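Local atomic coordinates of probable Rab-related GTPase (Acanthamoeba polyphaga mimivirus, PDB entry 5XC5), a protein that binds GTP together with magnesium as a small GTPase of the Rab family and may take part in protein transport. Residues G5-I11 / K56-T62; H23-F27 / A43-V47; V88-F94 / W128-E134. The protein carries 1 engineered substitution. Numbering follows the deposited sequence.

Contact 1: residues G5-I11 / K56-T62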
loop_
_atom_site.group_PDB
_atom_site.type_symbol
_atom_site.label_atom_id
_atom_site.label_comp_id
_atom_site.label_asym_id
_atom_site.label_seq_id
_atom_site.Cartn_x
_atom_site.Cartn_y
_atom_site.Cartn_z
ATOM N N GLY A 5 3.939 18.663 -2.037
ATOM C CA GLY A 5 3.201 17.435 -1.779
ATOM C C GLY A 5 4.040 16.299 -1.218
ATOM O O GLY A 5 5.249 16.427 -1.025
ATOM N N TYR A 6 3.397 15.163 -0.966
ATOM C CA TYR A 6 4.044 14.014 -0.350
ATOM C C TYR A 6 3.875 12.808 -1.260
ATOM O O TYR A 6 2.752 12.340 -1.466
ATOM C CB TYR A 6 3.411 13.727 1.015
ATOM C CG TYR A 6 3.654 14.816 2.033
ATOM C CD1 TYR A 6 2.911 15.987 2.021
ATOM C CD2 TYR A 6 4.644 14.674 2.992
ATOM C CE1 TYR A 6 3.152 16.998 2.947
ATOM C CE2 TYR A 6 4.883 15.674 3.930
ATOM C CZ TYR A 6 4.133 16.829 3.895
ATOM O OH TYR A 6 4.378 17.824 4.827
ATOM N N LYS A 7 4.987 12.295 -1.789
ATOM C CA LYS A 7 4.930 11.178 -2.726
ATOM C C LYS A 7 4.685 9.867 -1.984
ATOM O O LYS A 7 5.488 9.459 -1.142
ATOM C CB LYS A 7 6.201 11.093 -3.568
ATOM C CG LYS A 7 6.225 9.865 -4.489
ATOM C CD LYS A 7 7.370 9.900 -5.491
ATOM C CE LYS A 7 7.386 8.620 -6.323
ATOM N NZ LYS A 7 8.424 8.655 -7.403
ATOM N N ILE A 8 3.568 9.223 -2.300
ATOM C CA ILE A 8 3.182 7.932 -1.745
ATOM C C ILE A 8 3.075 6.960 -2.908
ATOM O O ILE A 8 2.409 7.260 -3.905
ATOM C CB ILE A 8 1.815 8.008 -1.033
ATOM C CG1 ILE A 8 1.705 9.237 -0.125
ATOM C CG2 ILE A 8 1.499 6.688 -0.298
ATOM C CD1 ILE A 8 2.679 9.257 1.008
ATOM N N ILE A 9 3.705 5.791 -2.783
ATOM C CA ILE A 9 3.546 4.742 -3.789
ATOM C C ILE A 9 2.886 3.516 -3.168
ATOM O O ILE A 9 3.087 3.208 -1.987
ATOM C CB ILE A 9 4.866 4.348 -4.488
ATOM C CG1 ILE A 9 5.849 3.717 -3.498
ATOM C CG2 ILE A 9 5.465 5.533 -5.240
ATOM C CD1 ILE A 9 7.108 3.186 -4.158
ATOM N N LEU A 10 2.110 2.803 -3.983
ATOM C CA LEU A 10 1.581 1.492 -3.625
ATOM C C LEU A 10 2.311 0.459 -4.462
ATOM O O LEU A 10 2.323 0.555 -5.698
ATOM C CB LEU A 10 0.080 1.377 -3.893
ATOM C CG LEU A 10 -0.805 2.215 -2.986
ATOM C CD1 LEU A 10 -0.993 3.588 -3.586
ATOM C CD2 LEU A 10 -2.149 1.502 -2.744
ATOM N N ILE A 11 2.924 -0.516 -3.787
ATOM C CA ILE A 11 3.611 -1.620 -4.441
ATOM C C ILE A 11 3.141 -2.928 -3.816
ATOM O O ILE A 11 2.610 -2.951 -2.704
ATOM C CB ILE A 11 5.147 -1.494 -4.373
ATOM C CG1 ILE A 11 5.632 -1.619 -2.930
ATOM C CG2 ILE A 11 5.609 -0.157 -4.955
ATOM C CD1 ILE A 11 7.159 -1.430 -2.759
ATOM N N LYS A 56 -0.965 17.439 0.765
ATOM C CA LYS A 56 -1.268 16.929 -0.560
ATOM C C LYS A 56 -0.570 15.584 -0.717
ATOM O O LYS A 56 0.665 15.507 -0.674
ATOM C CB LYS A 56 -0.772 17.907 -1.618
ATOM C CG LYS A 56 -1.311 17.681 -3.018
ATOM C CD LYS A 56 -0.948 18.872 -3.883
ATOM C CE LYS A 56 -1.411 18.731 -5.309
ATOM N NZ LYS A 56 -0.623 17.734 -6.096
ATOM N N LEU A 57 -1.360 14.528 -0.882
ATOM C CA LEU A 57 -0.829 13.205 -1.177
ATOM C C LEU A 57 -0.707 13.074 -2.689
ATOM O O LEU A 57 -1.696 13.228 -3.409
ATOM C CB LEU A 57 -1.757 12.122 -0.625
ATOM C CG LEU A 57 -2.026 12.181 0.882
ATOM C CD1 LEU A 57 -2.953 11.068 1.304
ATOM C CD2 LEU A 57 -0.732 12.111 1.665
ATOM N N ASN A 58 0.506 12.786 -3.163
ATOM C CA ASN A 58 0.786 12.540 -4.576
ATOM C C ASN A 58 1.012 11.032 -4.695
ATOM O O ASN A 58 2.065 10.522 -4.294
ATOM C CB ASN A 58 2.012 13.340 -5.011
ATOM C CG ASN A 58 1.755 14.837 -5.022
ATOM O OD1 ASN A 58 0.630 15.277 -5.271
ATOM N ND2 ASN A 58 2.797 15.621 -4.772
ATOM N N ILE A 59 0.017 10.323 -5.227
ATOM C CA ILE A 59 -0.087 8.870 -5.111
ATOM C C ILE A 59 0.176 8.231 -6.466
ATOM O O ILE A 59 -0.460 8.591 -7.460
ATOM C CB ILE A 59 -1.482 8.473 -4.605
ATOM C CG1 ILE A 59 -1.749 9.123 -3.248
ATOM C CG2 ILE A 59 -1.610 6.960 -4.545
ATOM C CD1 ILE A 59 -3.203 9.051 -2.808
ATOM N N TRP A 60 1.085 7.257 -6.495
ATOM C CA TRP A 60 1.362 6.456 -7.680
ATOM C C TRP A 60 0.963 5.013 -7.389
ATOM O O TRP A 60 1.466 4.402 -6.435
ATOM C CB TRP A 60 2.842 6.533 -8.059
ATOM C CG TRP A 60 3.244 7.821 -8.726
ATOM C CD1 TRP A 60 3.844 8.894 -8.140
ATOM C CD2 TRP A 60 3.082 8.151 -10.108
ATOM N NE1 TRP A 60 4.065 9.884 -9.078
ATOM C CE2 TRP A 60 3.600 9.453 -10.291
ATOM C CE3 TRP A 60 2.530 7.484 -11.204
ATOM C CZ2 TRP A 60 3.598 10.091 -11.533
ATOM C CZ3 TRP A 60 2.523 8.122 -12.439
ATOM C CH2 TRP A 60 3.052 9.412 -12.591
ATOM N N ASP A 61 0.058 4.486 -8.204
ATOM C CA ASP A 61 -0.422 3.112 -8.128
ATOM C C ASP A 61 0.336 2.312 -9.184
ATOM O O ASP A 61 0.226 2.607 -10.376
ATOM C CB ASP A 61 -1.922 3.131 -8.438
ATOM C CG ASP A 61 -2.542 1.750 -8.461
ATOM O OD1 ASP A 61 -1.955 0.825 -7.857
ATOM O OD2 ASP A 61 -3.621 1.598 -9.085
ATOM N N THR A 62 1.129 1.331 -8.756
ATOM C CA THR A 62 2.085 0.677 -9.648
ATOM C C THR A 62 1.659 -0.747 -9.988
ATOM O O THR A 62 0.781 -1.332 -9.355
ATOM C CB THR A 62 3.500 0.657 -9.047
ATOM O OG1 THR A 62 3.533 -0.232 -7.922
ATOM C CG2 THR A 62 3.934 2.030 -8.597
#
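Parallel strands 6-11 and 56-61 run in register, so paired side chains share a face and their bumps also meet the neighbours of the partner. On the face carrying Tyr-6, Ile-8 and Leu-10, CD2 of Leu-57 sits in the dip between Tyr-6 CB (4.5 Å) and Ile-8 CG1 (4.2 Å). One step on, Ile-59 wedges between the next two: its CG1 lies 4.3 Å from Ile-8 CB and its CG2 3.6 Å from Leu-10 CD1. Helices 18-26 and 154-169 pack over this apolar relief. On the other face the indole of Trp-60 is the large bump; Lys-7 CE lies 4.0 Å from its CD1, while Ile-9 CG2 packs on Trp-60 CB at 4.0 Å. Where Gly-5 has no side chain, the amide of Asn-58 fills the gap, its ND2 3.5 Å from Gly-5 CA. Backbone bonds hold this register, from Tyr-6 N to Lys-56 O (2.8 Å) through Leu-10 N to Trp-60 O (3.0 Å), and Thr-62 OG1 closes it on Leu-10 O (2.7 Å). Such a pair belongs to the Ras-like P-loop fold: strand 6-12 runs into the P-loop, while strand 54-61 delivers Asp-61, hydrogen-bonded to Ser-19 near the magnesium ion.

Contact 2: residues H23-F27 / A43-V47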
loop_
_atom_site.group_PDB
_atom_site.type_symbol
_atom_site.label_atom_id
_atom_site.label_comp_id
_atom_site.label_asym_id
_atom_site.label_seq_id
_atom_site.Cartn_x
_atom_site.Cartn_y
_atom_site.Cartn_z
ATOM N N HIS A 23 -8.668 3.464 -5.455
ATOM C CA HIS A 23 -9.950 3.968 -5.945
ATOM C C HIS A 23 -10.910 4.208 -4.790
ATOM O O HIS A 23 -11.657 5.192 -4.787
ATOM C CB HIS A 23 -10.574 2.976 -6.932
ATOM C CG HIS A 23 -9.873 2.885 -8.258
ATOM N ND1 HIS A 23 -8.550 3.225 -8.440
ATOM C CD2 HIS A 23 -10.327 2.488 -9.471
ATOM C CE1 HIS A 23 -8.214 3.035 -9.704
ATOM N NE2 HIS A 23 -9.278 2.594 -10.353
ATOM N N GLN A 24 -10.901 3.319 -3.796
ATOM C CA GLN A 24 -11.764 3.506 -2.638
ATOM C C GLN A 24 -11.377 4.762 -1.867
ATOM O O GLN A 24 -12.243 5.537 -1.451
ATOM C CB GLN A 24 -11.687 2.263 -1.753
ATOM C CG GLN A 24 -12.616 2.274 -0.546
ATOM C CD GLN A 24 -14.080 2.161 -0.935
ATOM O OE1 GLN A 24 -14.783 3.160 -1.015
ATOM N NE2 GLN A 24 -14.543 0.935 -1.175
ATOM N N PHE A 25 -10.074 4.994 -1.684
ATOM C CA PHE A 25 -9.617 6.209 -1.016
ATOM C C PHE A 25 -10.048 7.458 -1.776
ATOM O O PHE A 25 -10.409 8.474 -1.169
ATOM C CB PHE A 25 -8.094 6.172 -0.852
ATOM C CG PHE A 25 -7.510 7.426 -0.254
ATOM C CD1 PHE A 25 -7.800 7.793 1.052
ATOM C CD2 PHE A 25 -6.662 8.225 -0.999
ATOM C CE1 PHE A 25 -7.256 8.951 1.605
ATOM C CE2 PHE A 25 -6.115 9.375 -0.462
ATOM C CZ PHE A 25 -6.414 9.737 0.845
ATOM N N LEU A 26 -10.014 7.404 -3.109
ATOM C CA LEU A 26 -10.380 8.563 -3.917
ATOM C C LEU A 26 -11.890 8.744 -4.053
ATOM O O LEU A 26 -12.361 9.887 -4.123
ATOM C CB LEU A 26 -9.756 8.442 -5.306
ATOM C CG LEU A 26 -8.240 8.347 -5.372
ATOM C CD1 LEU A 26 -7.827 7.933 -6.780
ATOM C CD2 LEU A 26 -7.597 9.658 -4.992
ATOM N N PHE A 27 -12.669 7.660 -4.105
ATOM C CA PHE A 27 -14.081 7.761 -4.460
ATOM C C PHE A 27 -14.967 7.059 -3.440
ATOM O O PHE A 27 -14.616 6.004 -2.905
ATOM C CB PHE A 27 -14.340 7.174 -5.853
ATOM C CG PHE A 27 -13.298 7.553 -6.868
ATOM C CD1 PHE A 27 -13.024 8.883 -7.139
ATOM C CD2 PHE A 27 -12.570 6.576 -7.532
ATOM C CE1 PHE A 27 -12.056 9.234 -8.061
ATOM C CE2 PHE A 27 -11.598 6.925 -8.459
ATOM C CZ PHE A 27 -11.342 8.251 -8.722
ATOM N N ALA A 43 -2.688 9.941 -8.965
ATOM C CA ALA A 43 -3.812 10.726 -8.474
ATOM C C ALA A 43 -3.334 11.517 -7.270
ATOM O O ALA A 43 -2.409 11.104 -6.568
ATOM C CB ALA A 43 -4.990 9.837 -8.077
ATOM N N SER A 44 -3.975 12.657 -7.028
ATOM C CA SER A 44 -3.643 13.491 -5.885
ATOM C C SER A 44 -4.883 13.728 -5.033
ATOM O O SER A 44 -5.997 13.809 -5.554
ATOM C CB SER A 44 -3.080 14.840 -6.337
ATOM O OG SER A 44 -2.465 15.497 -5.252
ATOM N N LYS A 45 -4.684 13.824 -3.718
ATOM C CA LYS A 45 -5.774 14.192 -2.822
ATOM C C LYS A 45 -5.227 15.005 -1.663
ATOM O O LYS A 45 -4.216 14.640 -1.053
ATOM C CB LYS A 45 -6.504 12.953 -2.285
ATOM C CG LYS A 45 -7.831 13.285 -1.602
ATOM C CD LYS A 45 -8.606 12.040 -1.206
ATOM C CE LYS A 45 -10.010 12.425 -0.761
ATOM N NZ LYS A 45 -10.876 11.257 -0.457
ATOM N N GLN A 46 -5.903 16.105 -1.352
ATOM C CA GLN A 46 -5.528 16.953 -0.233
ATOM C C GLN A 46 -6.389 16.611 0.970
ATOM O O GLN A 46 -7.616 16.512 0.858
ATOM C CB GLN A 46 -5.677 18.428 -0.589
ATOM C CG GLN A 46 -4.517 18.940 -1.412
ATOM C CD GLN A 46 -4.618 20.410 -1.722
ATOM O OE1 GLN A 46 -3.872 21.224 -1.179
ATOM N NE2 GLN A 46 -5.531 20.758 -2.616
ATOM N N VAL A 47 -5.735 16.426 2.114
ATOM C CA VAL A 47 -6.377 15.908 3.311
ATOM C C VAL A 47 -5.974 16.772 4.497
ATOM O O VAL A 47 -4.926 17.418 4.500
ATOM C CB VAL A 47 -5.990 14.433 3.564
ATOM C CG1 VAL A 47 -6.532 13.554 2.456
ATOM C CG2 VAL A 47 -4.473 14.284 3.653
HETATM O O HOH W 1 -13.329 11.289 -1.095
#
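Ala-43 opens the strand's side of this contact, its CB resting 3.7 Å from Leu-26 CD1 at the end of the helix. Ser-44 turns away, and its hydroxyl is taken up by Leu-57 O and its neighbours on strand 54-61. Lys-45 points back toward the helix, and because its chain is fully extended its amine reaches the last turn, where NZ donates to Phe-25 O at 2.9 Å. The same amine lies over the Phe-25 ring, 4.8 Å from the centroid in a cation-pi contact, with Lys-45 CD over the same face in a CH-pi contact; a water 2.5 Å from Lys-45 NZ also bonds weakly to Leu-26 O. In the Ras-like fold this is where the helix that follows the P-loop meets an outermost strand, 41-48; the effector region, residues 34-42 by similarity, runs from the intervening chain into the start of this strand. Alternation then turns Gln-46 away and brings Val-47 back to the helix side, where its CG1 meets Phe-25 CZ at 4.1 Å and its side chain also touches Ile-165 of helix 154-169.

Contact 3: residues V88-F94 / W128-E134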
loop_
_atom_site.group_PDB
_atom_site.type_symbol
_atom_site.label_atom_id
_atom_site.label_comp_id
_atom_site.label_asym_id
_atom_site.label_seq_id
_atom_site.Cartn_x
_atom_site.Cartn_y
_atom_site.Cartn_z
ATOM N N VAL A 88 -4.225 -11.697 2.043
ATOM C CA VAL A 88 -4.095 -12.642 3.157
ATOM C C VAL A 88 -4.300 -14.094 2.742
ATOM O O VAL A 88 -3.866 -14.997 3.468
ATOM C CB VAL A 88 -4.992 -12.281 4.362
ATOM C CG1 VAL A 88 -4.543 -10.976 5.002
ATOM C CG2 VAL A 88 -6.453 -12.217 3.942
ATOM N N THR A 89 -4.961 -14.348 1.608
ATOM C CA THR A 89 -5.128 -15.716 1.113
ATOM C C THR A 89 -4.037 -16.134 0.141
ATOM O O THR A 89 -4.015 -17.297 -0.269
ATOM C CB THR A 89 -6.480 -15.901 0.403
ATOM O OG1 THR A 89 -6.483 -15.180 -0.838
ATOM C CG2 THR A 89 -7.626 -15.421 1.258
ATOM N N ASP A 90 -3.179 -15.215 -0.274
ATOM C CA ASP A 90 -2.192 -15.441 -1.329
ATOM C C ASP A 90 -0.835 -15.496 -0.632
ATOM O O ASP A 90 -0.206 -14.462 -0.384
ATOM C CB ASP A 90 -2.296 -14.316 -2.357
ATOM C CG ASP A 90 -1.397 -14.511 -3.559
ATOM O OD1 ASP A 90 -0.431 -15.300 -3.493
ATOM O OD2 ASP A 90 -1.644 -13.819 -4.572
ATOM N N ARG A 91 -0.383 -16.714 -0.328
ATOM C CA ARG A 91 0.842 -16.883 0.442
ATOM C C ARG A 91 2.051 -16.303 -0.284
ATOM O O ARG A 91 2.907 -15.660 0.335
ATOM C CB ARG A 91 1.066 -18.369 0.719
ATOM C CG ARG A 91 2.296 -18.635 1.532
ATOM C CD ARG A 91 2.128 -18.066 2.919
ATOM N NE ARG A 91 3.398 -17.921 3.618
ATOM C CZ ARG A 91 3.518 -17.846 4.939
ATOM N NH1 ARG A 91 4.717 -17.711 5.488
ATOM N NH2 ARG A 91 2.444 -17.920 5.714
ATOM N N GLU A 92 2.152 -16.540 -1.592
ATOM C CA GLU A 92 3.263 -15.982 -2.351
ATOM C C GLU A 92 3.267 -14.459 -2.279
ATOM O O GLU A 92 4.332 -13.840 -2.196
ATOM C CB GLU A 92 3.193 -16.470 -3.797
ATOM C CG GLU A 92 4.266 -15.906 -4.710
ATOM C CD GLU A 92 4.127 -16.397 -6.147
ATOM O OE1 GLU A 92 3.013 -16.829 -6.535
ATOM O OE2 GLU A 92 5.130 -16.341 -6.892
ATOM N N SER A 93 2.084 -13.832 -2.297
ATOM C CA SER A 93 2.042 -12.375 -2.220
ATOM C C SER A 93 2.601 -11.877 -0.892
ATOM O O SER A 93 3.253 -10.821 -0.839
ATOM C CB SER A 93 0.624 -11.846 -2.493
ATOM O OG SER A 93 -0.226 -11.900 -1.358
ATOM N N PHE A 94 2.373 -12.627 0.188
ATOM C CA PHE A 94 2.981 -12.275 1.467
ATOM C C PHE A 94 4.492 -12.493 1.444
ATOM O O PHE A 94 5.258 -11.630 1.882
ATOM C CB PHE A 94 2.339 -13.045 2.622
ATOM C CG PHE A 94 3.022 -12.810 3.928
ATOM C CD1 PHE A 94 2.884 -11.598 4.589
ATOM C CD2 PHE A 94 3.829 -13.790 4.483
ATOM C CE1 PHE A 94 3.536 -11.364 5.783
ATOM C CE2 PHE A 94 4.479 -13.569 5.687
ATOM C CZ PHE A 94 4.336 -12.359 6.339
ATOM N N TRP A 128 -7.511 -17.734 5.028
ATOM C CA TRP A 128 -6.250 -17.002 5.048
ATOM C C TRP A 128 -5.095 -17.989 5.074
ATOM O O TRP A 128 -5.174 -19.061 5.685
ATOM C CB TRP A 128 -6.130 -16.099 6.277
ATOM C CG TRP A 128 -7.151 -14.997 6.391
ATOM C CD1 TRP A 128 -8.351 -14.906 5.754
ATOM C CD2 TRP A 128 -7.054 -13.843 7.231
ATOM N NE1 TRP A 128 -9.006 -13.759 6.140
ATOM C CE2 TRP A 128 -8.225 -13.092 7.045
ATOM C CE3 TRP A 128 -6.076 -13.365 8.110
ATOM C CZ2 TRP A 128 -8.459 -11.900 7.720
ATOM C CZ3 TRP A 128 -6.310 -12.177 8.775
ATOM C CH2 TRP A 128 -7.490 -11.465 8.582
ATOM N N ARG A 129 -4.002 -17.611 4.421
ATOM C CA ARG A 129 -2.807 -18.442 4.376
ATOM C C ARG A 129 -1.636 -17.802 5.110
ATOM O O ARG A 129 -0.495 -18.268 4.986
ATOM C CB ARG A 129 -2.446 -18.781 2.927
ATOM C CG ARG A 129 -3.511 -19.642 2.226
ATOM C CD ARG A 129 -3.010 -20.185 0.896
ATOM N NE ARG A 129 -3.893 -21.199 0.310
ATOM C CZ ARG A 129 -4.795 -20.962 -0.640
ATOM N NH1 ARG A 129 -4.972 -19.735 -1.116
ATOM N NH2 ARG A 129 -5.536 -21.957 -1.115
ATOM N N VAL A 130 -1.892 -16.732 5.858
ATOM C CA VAL A 130 -0.899 -16.132 6.736
ATOM C C VAL A 130 -1.595 -15.733 8.028
ATOM O O VAL A 130 -2.768 -15.349 8.030
ATOM C CB VAL A 130 -0.198 -14.927 6.069
ATOM C CG1 VAL A 130 -1.184 -13.844 5.790
ATOM C CG2 VAL A 130 0.960 -14.413 6.929
ATOM N N SER A 131 -0.873 -15.850 9.136
ATOM C CA SER A 131 -1.427 -15.534 10.441
ATOM C C SER A 131 -1.083 -14.107 10.847
ATOM O O SER A 131 -0.108 -13.511 10.381
ATOM C CB SER A 131 -0.899 -16.496 11.504
ATOM O OG SER A 131 0.473 -16.246 11.759
ATOM N N GLU A 132 -1.915 -13.562 11.731
ATOM C CA GLU A 132 -1.635 -12.249 12.295
ATOM C C GLU A 132 -0.264 -12.224 12.962
ATOM O O GLU A 132 0.484 -11.249 12.831
ATOM C CB GLU A 132 -2.735 -11.882 13.289
ATOM C CG GLU A 132 -2.721 -10.452 13.756
ATOM N N ASN A 133 0.100 -13.304 13.656
ATOM C CA ASN A 133 1.387 -13.318 14.344
ATOM C C ASN A 133 2.554 -13.288 13.363
ATOM O O ASN A 133 3.567 -12.625 13.621
ATOM C CB ASN A 133 1.470 -14.520 15.285
ATOM C CG ASN A 133 0.760 -14.270 16.600
ATOM O OD1 ASN A 133 0.209 -13.186 16.826
ATOM N ND2 ASN A 133 0.756 -15.274 17.476
ATOM N N GLU A 134 2.432 -13.983 12.225
ATOM C CA GLU A 134 3.490 -13.939 11.216
ATOM C C GLU A 134 3.655 -12.537 10.653
ATOM O O GLU A 134 4.777 -12.084 10.402
ATOM C CB GLU A 134 3.150 -14.859 10.050
ATOM C CG GLU A 134 3.167 -16.330 10.303
ATOM C CD GLU A 134 2.847 -17.072 9.026
ATOM O OE1 GLU A 134 3.780 -17.258 8.212
ATOM O OE2 GLU A 134 1.659 -17.409 8.814
#
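Two loops, each about to become a helix, run past one another here. Residues 88-90 lead into helix 91-107 and residues 128-131 into helix 132-141, with Asp-90 and Ser-131 as the N-caps. They come closest at Thr-89 and Trp-128, whose CA atoms are 4.3 Å apart, and a single main-chain bond joins them: Arg-129 N donates to Val-88 O at 2.8 Å. The side chains then make apolar contacts and polar ones. Val-88 lays CG2 squarely over the five-membered ring of Trp-128, 3.5 Å from its centroid, in a CH-pi contact; the indole NE1 is held by Ile-123 O. Val-130 plays the reciprocal part, its CG2 standing 3.7 Å from the centroid of the Phe-94 ring, over the face, while its CG1 approaches Val-88 CB (4.4 Å). The polar contacts are built by two arginines reaching across in opposite senses. Arg-129 NH1 bonds to Thr-89 O at 2.8 Å; Arg-91 NH2 bonds to Arg-129 O at 3.0 Å and forms a salt bridge with Glu-134 OE1 at 2.9 Å, which Arg-91 NH1 also reaches at 2.9 Å. Glu-134 has a second duty, since its OE2 accepts from Ser-131 N (3.0 Å) while Glu-134 N donates to Ser-131 OG (3.0 Å), a capping box. One carboxylate thus both closes the start of its own helix and binds the first turn of the other, so the chemistry couples the N-terminal ends of two helices of the G domain.

In the fold
From the N terminus, strand 6-12 comes first, and contact 1 closes the loop that returns as strand 54-61, beside it in the sheet. Contact 2 forms wholly within that loop: helix 18-26 folds against strand 41-48, itself hydrogen-bonded to 54-61. The two therefore touch, Leu-57 N meeting Lys-45 O at 2.9 Å and Ile-59 CD1 packing on Phe-25 CE2 at 3.8 Å, and together they build the edge-strand half of the sheet with its helix. Contact 3 opens only after contact 1 has closed. Its loop ties the chain beyond strand 81-87 to the approach to helix 132-141, on the other side of the chain's centre from contacts 1 and 2, about 25 Å from contact 1 between centres.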